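Local coordinates for protein amine Dehydrogenase (Pseudomonas putida, PDB 1JMX) that probably oxidises primary amines to aldehydes as part of a quinohemoprotein amine dehydrogenase, this chain forming the seven-bladed beta-propeller subunit, at residues L161-A164 with I168-M171. Sequence-based numbering, arbitrary orientation.
Sequences LYVA and IYKM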
ATOM      1  N   LEU B 161       3.056 -25.065  27.474  1.00 16.93           N
ATOM      2  CA  LEU B 161       3.205 -23.900  26.618  1.00 16.50           C
ATOM      3  C   LEU B 161       1.943 -23.639  25.811  1.00 15.08           C
ATOM      4  O   LEU B 161       1.515 -24.472  25.013  1.00 15.20           O
ATOM      5  CB  LEU B 161       4.400 -24.100  25.674  1.00 17.49           C
ATOM      6  CG  LEU B 161       4.997 -22.902  24.934  1.00 18.35           C
ATOM      7  CD1 LEU B 161       5.690 -21.986  25.927  1.00 17.48           C
ATOM      8  CD2 LEU B 161       5.985 -23.393  23.884  1.00 16.98           C
ATOM      9  N   TYR B 162       1.313 -22.499  26.072  1.00 15.62           N
ATOM     10  CA  TYR B 162       0.118 -22.102  25.341  1.00 14.76           C
ATOM     11  C   TYR B 162       0.574 -21.337  24.120  1.00 13.87           C
ATOM     12  O   TYR B 162       1.281 -20.339  24.221  1.00 15.12           O
ATOM     13  CB  TYR B 162      -0.820 -21.292  26.234  1.00 15.00           C
ATOM     14  CG  TYR B 162      -1.540 -22.202  27.193  1.00 15.66           C
ATOM     15  CD1 TYR B 162      -1.093 -22.364  28.506  1.00 15.81           C
ATOM     16  CD2 TYR B 162      -2.625 -22.969  26.761  1.00 15.02           C
ATOM     17  CE1 TYR B 162      -1.701 -23.270  29.364  1.00 16.84           C
ATOM     18  CE2 TYR B 162      -3.240 -23.874  27.609  1.00 16.64           C
ATOM     19  CZ  TYR B 162      -2.776 -24.021  28.907  1.00 17.27           C
ATOM     20  OH  TYR B 162      -3.393 -24.913  29.744  1.00 19.96           O
ATOM     21  N   VAL B 163       0.231 -21.885  22.964  1.00 13.16           N
ATOM     22  CA  VAL B 163       0.630 -21.343  21.676  1.00 13.76           C
ATOM     23  C   VAL B 163      -0.525 -20.773  20.866  1.00 13.02           C
ATOM     24  O   VAL B 163      -1.475 -21.476  20.542  1.00 14.19           O
ATOM     25  CB  VAL B 163       1.312 -22.456  20.833  1.00 13.81           C
ATOM     26  CG1 VAL B 163       1.699 -21.939  19.470  1.00 14.88           C
ATOM     27  CG2 VAL B 163       2.526 -23.006  21.571  1.00 13.99           C
ATOM     28  N   ALA B 164      -0.419 -19.498  20.521  1.00 12.60           N
ATOM     29  CA  ALA B 164      -1.432 -18.840  19.715  1.00 11.76           C
ATOM     30  C   ALA B 164      -1.111 -19.073  18.240  1.00 10.62           C
ATOM     31  O   ALA B 164      -0.039 -18.707  17.762  1.00 10.56           O
ATOM     32  CB  ALA B 164      -1.475 -17.347  20.027  1.00  8.62           C
ATOM     33  N   ILE B 168      -5.606 -21.957  19.576  1.00 13.93           N
ATOM     34  CA  ILE B 168      -4.688 -21.848  20.700  1.00 15.20           C
ATOM     35  C   ILE B 168      -4.376 -23.298  21.074  1.00 16.05           C
ATOM     36  O   ILE B 168      -5.288 -24.119  21.209  1.00 15.28           O
ATOM     37  CB  ILE B 168      -5.316 -21.119  21.913  1.00 15.56           C
ATOM     38  CG1 ILE B 168      -5.847 -19.750  21.489  1.00 17.14           C
ATOM     39  CG2 ILE B 168      -4.285 -20.956  23.037  1.00 15.46           C
ATOM     40  CD1 ILE B 168      -4.821 -18.856  20.877  1.00 17.51           C
ATOM     41  N   TYR B 169      -3.088 -23.612  21.176  1.00 15.25           N
ATOM     42  CA  TYR B 169      -2.636 -24.949  21.511  1.00 13.95           C
ATOM     43  C   TYR B 169      -1.995 -25.014  22.884  1.00 13.46           C
ATOM     44  O   TYR B 169      -1.529 -24.017  23.415  1.00 12.75           O
ATOM     45  CB  TYR B 169      -1.611 -25.433  20.490  1.00 12.85           C
ATOM     46  CG  TYR B 169      -2.021 -25.236  19.064  1.00 12.39           C
ATOM     47  CD1 TYR B 169      -1.382 -24.290  18.270  1.00 12.28           C
ATOM     48  CD2 TYR B 169      -3.034 -26.004  18.496  1.00 11.93           C
ATOM     49  CE1 TYR B 169      -1.733 -24.116  16.950  1.00 11.08           C
ATOM     50  CE2 TYR B 169      -3.397 -25.836  17.171  1.00 11.40           C
ATOM     51  CZ  TYR B 169      -2.740 -24.892  16.406  1.00 10.86           C
ATOM     52  OH  TYR B 169      -3.073 -24.727  15.088  1.00 14.56           O
ATOM     53  N   LYS B 170      -2.009 -26.211  23.455  1.00 14.20           N
ATOM     54  CA  LYS B 170      -1.402 -26.475  24.745  1.00 15.06           C
ATOM     55  C   LYS B 170      -0.307 -27.455  24.363  1.00 14.70           C
ATOM     56  O   LYS B 170      -0.582 -28.552  23.886  1.00 15.12           O
ATOM     57  CB  LYS B 170      -2.411 -27.122  25.678  1.00 17.67           C
ATOM     58  CG  LYS B 170      -1.881 -27.377  27.070  1.00 21.30           C
ATOM     59  CD  LYS B 170      -2.943 -28.058  27.910  1.00 25.38           C
ATOM     60  CE  LYS B 170      -2.395 -28.452  29.260  1.00 27.18           C
ATOM     61  NZ  LYS B 170      -1.876 -27.253  29.970  1.00 32.68           N
ATOM     62  N   MET B 171       0.938 -27.057  24.561  1.00 15.27           N
ATOM     63  CA  MET B 171       2.051 -27.898  24.153  1.00 15.82           C
ATOM     64  C   MET B 171       2.996 -28.366  25.245  1.00 15.32           C
ATOM     65  O   MET B 171       3.340 -27.617  26.156  1.00 15.49           O
ATOM     66  CB  MET B 171       2.837 -27.179  23.052  1.00 16.45           C
ATOM     67  CG  MET B 171       4.041 -27.921  22.525  1.00 17.77           C
ATOM     68  SD  MET B 171       4.809 -26.982  21.225  1.00 18.83           S
ATOM     69  CE  MET B 171       5.392 -28.279  20.198  1.00 18.32           C
TER
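The ring of Tyr162 has Lys170 CB and CG next to its CE2 side, Lys170 CG 3.8 Å from Tyr162 CE2, while Tyr169 O approaches obliquely, 3.7 Å from Tyr162 CD2. On the opposite face of this antiparallel hairpin the Tyr169 ring has Val163 O obliquely beside it, 3.6 Å from Tyr169 CD1, and meets Tyr178 edge-to-face; its side chain slants across that of Val163, Tyr169 CD1 to Val163 CG1 4.1 Å. With CG anti to the backbone N (chi1 -177°) the Lys170 chain stays extended until a final bend at chi4 (58°) turns NZ to Tyr162 OH, a 2.8 Å hydrogen bond donated by the lysine. Beyond Tyr162, Ile168 CD1 rests against Ala164 CB at 3.8 Å, Met212 touching both residues. Val163 and Tyr169 form a hydrogen-bonded pair, Val163 N to Tyr169 O and Tyr169 N to Val163 O both 2.8 Å; Leu161 and Met171 pair likewise. With an alanine here instead of Tyr162, the Lys170 ammonium is likely to lose its phenol acceptor, and its methylenes the ring beside them. In this four-stranded propeller blade, backbone bonds set the register of the two central strands, apolar contacts line the Val163 face, and the phenol, probably neutral, accepts a bond from the partly exposed lysine.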